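Local coordinates for protein isomaltose glucohydrolase (Kribbella flavida, PDB 5Z3E) that hydrolyses the alpha-1,6 linkage of isomaltose from its non-reducing end, giving beta-D-glucose and D-glucose, in the intracellular breakdown of a starch-derived cyclic tetrasaccharide, at residues D295-H303 against A336-A344; A306-I317 against L353-P364. The protein carries 1 engineered substitution. One frame throughout, in Å; residues are numbered along the deposited sequence.

The two contacts alternate along the chain: 295-303 and 306-317 come first, helices 317-329 and 333-344 follow, and 353-364 closes the set, with 336-344 lying on the second of those helices. Their centres are about 13 Å apart, on the same side of the chain's centre. They also touch directly, H303 NE2 standing 2.8 Å from H360 ND1 and W316 N 2.9 Å from V302 O. Interaction 1 sets the hairpin 297-302 against helix 333-344; interaction 2 pairs strand 315-316 with 356-357, right beside A355, where the natural glutamate is the inferred proton acceptor. W342 of interaction 1 also touches Q315, I317 and V357, so the hairpin and the 315-317/357 pairing meet on one indole.

Interaction 1 of 2, residues D295-H303 against A336-A344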
# COMPACT_ATOMS: atom_id res chain seq x y z
N ASP A 295 -15.38 3.42 13.70
CA ASP A 295 -16.28 3.15 12.59
C ASP A 295 -16.02 1.83 11.90
O ASP A 295 -16.93 1.28 11.29
CB ASP A 295 -16.24 4.28 11.57
CG ASP A 295 -16.75 5.60 12.10
OD1 ASP A 295 -17.23 5.66 13.25
OD2 ASP A 295 -16.63 6.59 11.38
N LEU A 296 -14.78 1.35 11.96
CA LEU A 296 -14.35 0.25 11.09
C LEU A 296 -13.67 -0.91 11.79
O LEU A 296 -13.53 -1.97 11.19
CB LEU A 296 -13.46 0.76 9.96
CG LEU A 296 -14.14 1.74 9.01
CD1 LEU A 296 -13.07 2.33 8.07
CD2 LEU A 296 -15.27 1.08 8.18
N ASP A 297 -13.22 -0.76 13.04
CA ASP A 297 -12.46 -1.80 13.72
C ASP A 297 -13.38 -2.58 14.63
O ASP A 297 -13.93 -2.02 15.56
CB ASP A 297 -11.32 -1.15 14.51
CG ASP A 297 -10.34 -2.11 15.10
OD1 ASP A 297 -10.50 -3.31 15.06
OD2 ASP A 297 -9.32 -1.59 15.62
N VAL A 298 -13.56 -3.85 14.36
CA VAL A 298 -14.39 -4.72 15.20
C VAL A 298 -13.47 -5.80 15.76
O VAL A 298 -12.94 -6.64 15.04
CB VAL A 298 -15.56 -5.33 14.40
CG1 VAL A 298 -16.35 -6.28 15.28
CG2 VAL A 298 -16.44 -4.20 13.88
N ASP A 299 -13.28 -5.73 17.07
CA ASP A 299 -12.49 -6.71 17.79
C ASP A 299 -11.06 -6.87 17.32
O ASP A 299 -10.46 -7.91 17.50
CB ASP A 299 -13.18 -8.11 17.78
CG ASP A 299 -14.55 -8.09 18.28
OD1 ASP A 299 -14.80 -7.39 19.29
OD2 ASP A 299 -15.38 -8.86 17.70
N GLY A 300 -10.51 -5.81 16.72
CA GLY A 300 -9.16 -5.87 16.19
C GLY A 300 -9.07 -6.06 14.70
O GLY A 300 -7.99 -5.88 14.14
N GLY A 301 -10.17 -6.44 14.07
CA GLY A 301 -10.24 -6.66 12.63
C GLY A 301 -10.84 -5.46 11.92
O GLY A 301 -11.98 -5.08 12.19
N VAL A 302 -10.08 -4.83 11.02
CA VAL A 302 -10.47 -3.56 10.45
C VAL A 302 -11.13 -3.74 9.07
O VAL A 302 -10.56 -4.34 8.15
CB VAL A 302 -9.26 -2.60 10.36
CG1 VAL A 302 -9.64 -1.29 9.70
CG2 VAL A 302 -8.67 -2.34 11.73
N HIS A 303 -12.34 -3.19 8.93
CA HIS A 303 -13.06 -3.16 7.67
C HIS A 303 -12.51 -2.06 6.75
O HIS A 303 -11.90 -1.08 7.20
CB HIS A 303 -14.54 -2.86 7.94
CG HIS A 303 -15.26 -3.96 8.67
ND1 HIS A 303 -15.51 -5.17 8.08
CD2 HIS A 303 -15.84 -3.99 9.88
CE1 HIS A 303 -16.20 -5.93 8.91
NE2 HIS A 303 -16.44 -5.24 10.01
N ALA A 336 -1.20 -1.48 19.53
CA ALA A 336 -0.49 -2.14 18.44
C ALA A 336 -0.48 -3.65 18.65
O ALA A 336 -0.76 -4.42 17.72
CB ALA A 336 0.91 -1.59 18.32
N LEU A 337 -0.15 -4.08 19.87
CA LEU A 337 -0.08 -5.49 20.18
C LEU A 337 -1.44 -6.17 20.03
O LEU A 337 -1.50 -7.30 19.58
CB LEU A 337 0.46 -5.71 21.60
CG LEU A 337 1.96 -5.46 21.74
CD1 LEU A 337 2.32 -5.32 23.21
CD2 LEU A 337 2.74 -6.63 21.11
N ARG A 338 -2.51 -5.49 20.42
CA ARG A 338 -3.82 -6.10 20.28
C ARG A 338 -4.11 -6.42 18.82
O ARG A 338 -4.67 -7.47 18.49
CB ARG A 338 -4.90 -5.20 20.86
CG ARG A 338 -6.30 -5.78 20.77
CD ARG A 338 -7.33 -5.07 21.62
NE ARG A 338 -7.59 -3.72 21.16
CZ ARG A 338 -8.52 -3.38 20.26
NH1 ARG A 338 -8.68 -2.12 19.93
NH2 ARG A 338 -9.31 -4.30 19.70
N HIS A 339 -3.73 -5.51 17.93
CA HIS A 339 -3.92 -5.75 16.50
C HIS A 339 -2.99 -6.82 15.96
O HIS A 339 -3.40 -7.62 15.13
CB HIS A 339 -3.84 -4.41 15.74
CG HIS A 339 -5.01 -3.53 16.04
ND1 HIS A 339 -5.09 -2.70 17.15
CD2 HIS A 339 -6.23 -3.44 15.44
CE1 HIS A 339 -6.28 -2.13 17.18
NE2 HIS A 339 -6.99 -2.56 16.17
N LEU A 340 -1.75 -6.86 16.44
CA LEU A 340 -0.84 -7.93 16.06
C LEU A 340 -1.41 -9.30 16.46
O LEU A 340 -1.35 -10.25 15.68
CB LEU A 340 0.53 -7.71 16.67
CG LEU A 340 1.59 -8.69 16.25
CD1 LEU A 340 1.99 -8.46 14.79
CD2 LEU A 340 2.82 -8.62 17.16
N ARG A 341 -1.93 -9.40 17.68
CA ARG A 341 -2.51 -10.66 18.15
C ARG A 341 -3.70 -11.07 17.29
O ARG A 341 -3.86 -12.24 16.96
CB ARG A 341 -2.92 -10.55 19.62
CG ARG A 341 -1.79 -10.40 20.59
CD ARG A 341 -2.31 -10.37 22.03
NE ARG A 341 -1.24 -10.07 22.97
CZ ARG A 341 -1.09 -8.91 23.60
NH1 ARG A 341 -1.98 -7.93 23.40
NH2 ARG A 341 -0.05 -8.71 24.37
N TRP A 342 -4.55 -10.10 16.95
CA TRP A 342 -5.71 -10.42 16.10
C TRP A 342 -5.27 -10.99 14.76
O TRP A 342 -5.80 -11.99 14.29
CB TRP A 342 -6.61 -9.18 15.89
CG TRP A 342 -7.83 -9.51 15.07
CD1 TRP A 342 -9.02 -9.98 15.55
CD2 TRP A 342 -7.97 -9.45 13.65
NE1 TRP A 342 -9.89 -10.21 14.53
CE2 TRP A 342 -9.27 -9.90 13.34
CE3 TRP A 342 -7.13 -9.06 12.60
CZ2 TRP A 342 -9.75 -9.98 12.03
CZ3 TRP A 342 -7.61 -9.12 11.32
CH2 TRP A 342 -8.91 -9.59 11.03
N ILE A 343 -4.27 -10.36 14.14
CA ILE A 343 -3.77 -10.86 12.87
C ILE A 343 -3.26 -12.30 13.02
O ILE A 343 -3.57 -13.17 12.20
CB ILE A 343 -2.63 -9.99 12.34
CG1 ILE A 343 -3.18 -8.60 11.99
CG2 ILE A 343 -1.95 -10.67 11.16
CD1 ILE A 343 -2.08 -7.57 11.89
N ALA A 344 -2.47 -12.57 14.05
CA ALA A 344 -1.90 -13.90 14.23
C ALA A 344 -3.00 -14.94 14.36
O ALA A 344 -2.84 -16.08 13.91
CB ALA A 344 -0.97 -13.93 15.42
O HOH W 1 -9.13 -0.10 17.85
O HOH W 2 -9.23 -7.19 19.98
O HOH W 3 -11.42 -3.00 18.13
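D297 OD2 is gripped by two groups. H339 NE2 donates to it at 2.6 Å in a nearly straight bond (169°); OD2 lies close to the imidazole plane and receives the N-H on its own syn lone pair, with carboxylate and ring turned 52° apart. Water 1 gives it a second proton at 2.7 Å and takes a weak bond from R338 NH1, bridging the two opposite charges. D297 sends its carboxylate toward the helix with CG anti to the backbone N (chi1 -172°), and its other oxygen, OD1, takes a weak bond from G300 N. H339 ND1 donates to G335 O, one turn back in the same helix, which fixes the rotation of the ring; with both nitrogens donating, an imidazolium beside D297 is likely. R338 bends at chi3, so that its guanidinium lies with one face over H339 CE1; waters 2 and 3 sit at its edge, and NH2 reaches both at 2.9 Å. No N-H of R338 points at the carboxylate. In the (alpha/alpha)6 barrel of the GH15 family, the hairpin 297-302 leaves helix 283-296 and lies against helix 333-344; its type I' turn, V298 to G301, is pressed on W342. G301 CA sits over the face of the six-membered ring, 3.4 Å from its centroid, a CH-pi contact, while G300 C lies over CG and CD2, toward the rim. D299 O approaches W342 CD1 obliquely at 3.2 Å.

Interaction 2 of 2, residues A306-I317 against L353-P364; sequences AADVFYGGGQWI and LPAQVPHHLLHP. Engineered in segment 353-364: A355 (natural residue Glu).
Q315 and V357 lock the tight part of this contact as an antiparallel hydrogen-bonded pair, Q315 N reaching V357 O at 2.9 Å in an almost straight bond (175°). On the other face of this two-stranded ladder, Q356 CB lies over the W316 indole, 3.7 Å from the centroid of its five-membered ring, and the engineered A355 sets its CB over the same indole face, near CZ3 of the six-membered ring. In Q356, CG stands between the backbone N and the carbonyl carbon (chi1 62°); the chain then runs on extended, bringing OE1 to a weak bond from G314 N and to water 5, which also bonds Y311 O. Glycines 312 to 314 let the loops close: H363 N donates to G312 O at 2.8 Å, and L362 N to G313 O. Q315 OE1 accepts from H360 N, which comes from above the amide plane, not on a lone pair. The exposed rim at A306, A307 and V309 is thin in apolar contact, V309 CG1 lying 4.0 Å from H363 CB, but it is pinned where H363 NE2 hydrogen-bonds A306 O at 2.8 Å, on a lone pair. F310 and D308 stand about 8 and 9 Å, side chain to side chain, from E198, the inferred proton donor, and D195, a predicted proton acceptor, respectively. Beyond the sheet, helix 333-344 backs Q315, I317 and V357 through W342, and helix 367-374 lies against F310 and Y311.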
# COMPACT_ATOMS: atom_id res chain seq x y z
N ALA A 306 -17.65 1.46 4.96
CA ALA A 306 -19.00 1.05 5.42
C ALA A 306 -19.83 0.29 4.36
O ALA A 306 -20.56 -0.60 4.73
CB ALA A 306 -19.74 2.23 5.93
N ALA A 307 -19.75 0.68 3.07
CA ALA A 307 -20.52 0.00 1.98
C ALA A 307 -19.93 -1.22 1.36
O ALA A 307 -20.45 -1.82 0.44
CB ALA A 307 -20.77 1.03 0.87
N ASP A 308 -18.80 -1.64 1.98
CA ASP A 308 -18.07 -2.69 1.34
C ASP A 308 -18.91 -3.98 1.34
O ASP A 308 -19.27 -4.48 2.41
CB ASP A 308 -16.78 -2.84 2.09
CG ASP A 308 -15.82 -3.76 1.42
OD1 ASP A 308 -16.02 -4.09 0.21
OD2 ASP A 308 -14.82 -4.13 2.06
N VAL A 309 -19.16 -4.48 0.13
CA VAL A 309 -19.89 -5.72 -0.04
C VAL A 309 -19.00 -6.85 -0.57
O VAL A 309 -19.45 -7.98 -0.77
CB VAL A 309 -21.10 -5.54 -0.99
CG1 VAL A 309 -22.12 -4.59 -0.37
CG2 VAL A 309 -20.66 -5.04 -2.33
N PHE A 310 -17.71 -6.52 -0.79
CA PHE A 310 -16.81 -7.46 -1.36
C PHE A 310 -16.59 -8.59 -0.35
O PHE A 310 -16.10 -8.35 0.76
CB PHE A 310 -15.52 -6.73 -1.74
CG PHE A 310 -14.45 -7.59 -2.35
CD1 PHE A 310 -14.64 -8.25 -3.56
CD2 PHE A 310 -13.20 -7.67 -1.73
CE1 PHE A 310 -13.60 -8.96 -4.14
CE2 PHE A 310 -12.16 -8.41 -2.31
CZ PHE A 310 -12.36 -9.04 -3.53
N TYR A 311 -17.03 -9.81 -0.73
CA TYR A 311 -17.07 -10.90 0.20
C TYR A 311 -17.83 -10.56 1.48
O TYR A 311 -17.56 -11.11 2.56
CB TYR A 311 -15.69 -11.49 0.53
CG TYR A 311 -15.08 -12.25 -0.62
CD1 TYR A 311 -14.39 -11.63 -1.64
CD2 TYR A 311 -15.28 -13.65 -0.72
CE1 TYR A 311 -13.85 -12.35 -2.69
CE2 TYR A 311 -14.75 -14.37 -1.78
CZ TYR A 311 -14.04 -13.73 -2.77
OH TYR A 311 -13.50 -14.46 -3.80
N GLY A 312 -18.85 -9.72 1.33
CA GLY A 312 -19.65 -9.30 2.48
C GLY A 312 -19.07 -8.22 3.34
O GLY A 312 -19.66 -7.83 4.35
N GLY A 313 -17.89 -7.69 2.96
CA GLY A 313 -17.28 -6.65 3.76
C GLY A 313 -16.67 -7.18 5.04
O GLY A 313 -17.11 -6.82 6.16
N GLY A 314 -15.64 -8.00 4.91
CA GLY A 314 -15.00 -8.60 6.06
C GLY A 314 -13.86 -7.77 6.62
O GLY A 314 -13.71 -6.60 6.31
N GLN A 315 -13.09 -8.40 7.50
CA GLN A 315 -12.04 -7.75 8.27
C GLN A 315 -10.70 -8.06 7.64
O GLN A 315 -10.35 -9.23 7.45
CB GLN A 315 -12.07 -8.30 9.71
CG GLN A 315 -13.36 -7.98 10.43
CD GLN A 315 -13.57 -8.91 11.62
OE1 GLN A 315 -13.72 -10.11 11.42
NE2 GLN A 315 -13.59 -8.37 12.83
N TRP A 316 -9.95 -7.00 7.29
CA TRP A 316 -8.74 -7.15 6.48
C TRP A 316 -7.49 -7.14 7.33
O TRP A 316 -7.19 -6.18 8.06
CB TRP A 316 -8.70 -6.03 5.44
CG TRP A 316 -9.63 -6.30 4.29
CD1 TRP A 316 -11.00 -6.38 4.30
CD2 TRP A 316 -9.23 -6.58 2.95
NE1 TRP A 316 -11.46 -6.70 3.04
CE2 TRP A 316 -10.39 -6.82 2.20
CE3 TRP A 316 -7.99 -6.61 2.31
CZ2 TRP A 316 -10.34 -7.09 0.85
CZ3 TRP A 316 -7.94 -6.89 0.98
CH2 TRP A 316 -9.12 -7.12 0.25
N ILE A 317 -6.68 -8.20 7.18
CA ILE A 317 -5.44 -8.34 7.91
C ILE A 317 -4.54 -7.12 7.69
O ILE A 317 -3.96 -6.58 8.63
CB ILE A 317 -4.72 -9.65 7.56
CG1 ILE A 317 -5.35 -10.87 8.28
CG2 ILE A 317 -3.25 -9.58 7.90
CD1 ILE A 317 -6.78 -11.17 7.94
N LEU A 353 -1.82 -16.25 5.81
CA LEU A 353 -2.73 -15.20 6.18
C LEU A 353 -3.62 -14.85 5.01
O LEU A 353 -3.11 -14.56 3.91
CB LEU A 353 -1.98 -13.93 6.63
CG LEU A 353 -1.26 -14.05 7.97
CD1 LEU A 353 -0.30 -12.89 8.14
CD2 LEU A 353 -2.25 -14.09 9.12
N PRO A 354 -4.92 -14.85 5.21
CA PRO A 354 -5.85 -14.47 4.14
C PRO A 354 -5.85 -12.96 3.92
O PRO A 354 -5.36 -12.19 4.76
CB PRO A 354 -7.21 -14.90 4.68
CG PRO A 354 -7.04 -14.79 6.10
CD PRO A 354 -5.63 -15.17 6.45
N ALA A 355 -6.47 -12.54 2.82
CA ALA A 355 -6.73 -11.12 2.64
C ALA A 355 -7.65 -10.57 3.75
O ALA A 355 -7.45 -9.50 4.29
CB ALA A 355 -7.35 -10.86 1.29
N GLN A 356 -8.71 -11.34 4.05
CA GLN A 356 -9.73 -10.92 4.98
C GLN A 356 -10.38 -12.14 5.59
O GLN A 356 -10.24 -13.24 5.04
CB GLN A 356 -10.78 -10.06 4.31
CG GLN A 356 -11.57 -10.78 3.20
CD GLN A 356 -12.72 -9.95 2.69
OE1 GLN A 356 -13.64 -9.60 3.45
NE2 GLN A 356 -12.67 -9.59 1.41
N VAL A 357 -11.08 -11.92 6.69
CA VAL A 357 -11.85 -12.97 7.37
C VAL A 357 -13.25 -12.47 7.62
O VAL A 357 -13.49 -11.28 7.75
CB VAL A 357 -11.19 -13.40 8.68
CG1 VAL A 357 -9.86 -14.11 8.40
CG2 VAL A 357 -11.04 -12.28 9.67
N PRO A 358 -14.20 -13.40 7.76
CA PRO A 358 -15.62 -13.02 7.87
C PRO A 358 -16.17 -13.05 9.28
O PRO A 358 -17.38 -13.22 9.44
CB PRO A 358 -16.27 -14.08 7.02
CG PRO A 358 -15.50 -15.33 7.30
CD PRO A 358 -14.05 -14.82 7.38
N HIS A 359 -15.33 -12.93 10.33
CA HIS A 359 -15.86 -13.00 11.70
C HIS A 359 -16.91 -11.94 11.93
O HIS A 359 -17.91 -12.19 12.61
CB HIS A 359 -14.77 -12.86 12.77
CG HIS A 359 -13.62 -13.78 12.64
ND1 HIS A 359 -13.78 -15.10 12.42
CD2 HIS A 359 -12.28 -13.58 12.67
CE1 HIS A 359 -12.58 -15.69 12.32
NE2 HIS A 359 -11.67 -14.75 12.48
N HIS A 360 -16.68 -10.74 11.41
CA HIS A 360 -17.71 -9.73 11.34
C HIS A 360 -17.82 -9.29 9.88
O HIS A 360 -16.80 -8.99 9.26
CB HIS A 360 -17.38 -8.51 12.23
CG HIS A 360 -18.48 -7.51 12.25
ND1 HIS A 360 -18.42 -6.30 11.60
CD2 HIS A 360 -19.69 -7.55 12.82
CE1 HIS A 360 -19.55 -5.64 11.76
NE2 HIS A 360 -20.34 -6.39 12.51
N LEU A 361 -19.05 -9.25 9.37
CA LEU A 361 -19.33 -8.83 8.00
C LEU A 361 -20.23 -7.61 8.01
O LEU A 361 -21.27 -7.58 8.68
CB LEU A 361 -20.02 -9.96 7.21
CG LEU A 361 -19.19 -11.21 6.96
CD1 LEU A 361 -20.03 -12.31 6.35
CD2 LEU A 361 -18.05 -10.86 6.04
N LEU A 362 -19.84 -6.57 7.25
CA LEU A 362 -20.71 -5.41 7.13
C LEU A 362 -22.02 -5.66 6.37
O LEU A 362 -23.04 -5.04 6.68
CB LEU A 362 -19.94 -4.26 6.45
CG LEU A 362 -18.79 -3.71 7.28
CD1 LEU A 362 -17.97 -2.77 6.38
CD2 LEU A 362 -19.25 -2.99 8.52
N HIS A 363 -21.94 -6.53 5.39
CA HIS A 363 -23.08 -6.84 4.53
C HIS A 363 -23.12 -8.34 4.22
O HIS A 363 -22.79 -8.77 3.13
CB HIS A 363 -23.00 -5.98 3.25
CG HIS A 363 -23.00 -4.53 3.52
ND1 HIS A 363 -24.13 -3.83 3.88
CD2 HIS A 363 -21.99 -3.61 3.55
CE1 HIS A 363 -23.84 -2.57 4.13
NE2 HIS A 363 -22.53 -2.41 3.94
N PRO A 364 -23.53 -9.13 5.23
CA PRO A 364 -23.41 -10.59 5.17
C PRO A 364 -24.07 -11.25 3.98
O PRO A 364 -23.54 -12.22 3.45
CB PRO A 364 -23.94 -11.07 6.51
CG PRO A 364 -24.45 -9.86 7.24
CD PRO A 364 -24.05 -8.63 6.53
O HOH W 4 -14.16 -6.75 1.91
O HOH W 5 -15.29 -11.78 4.13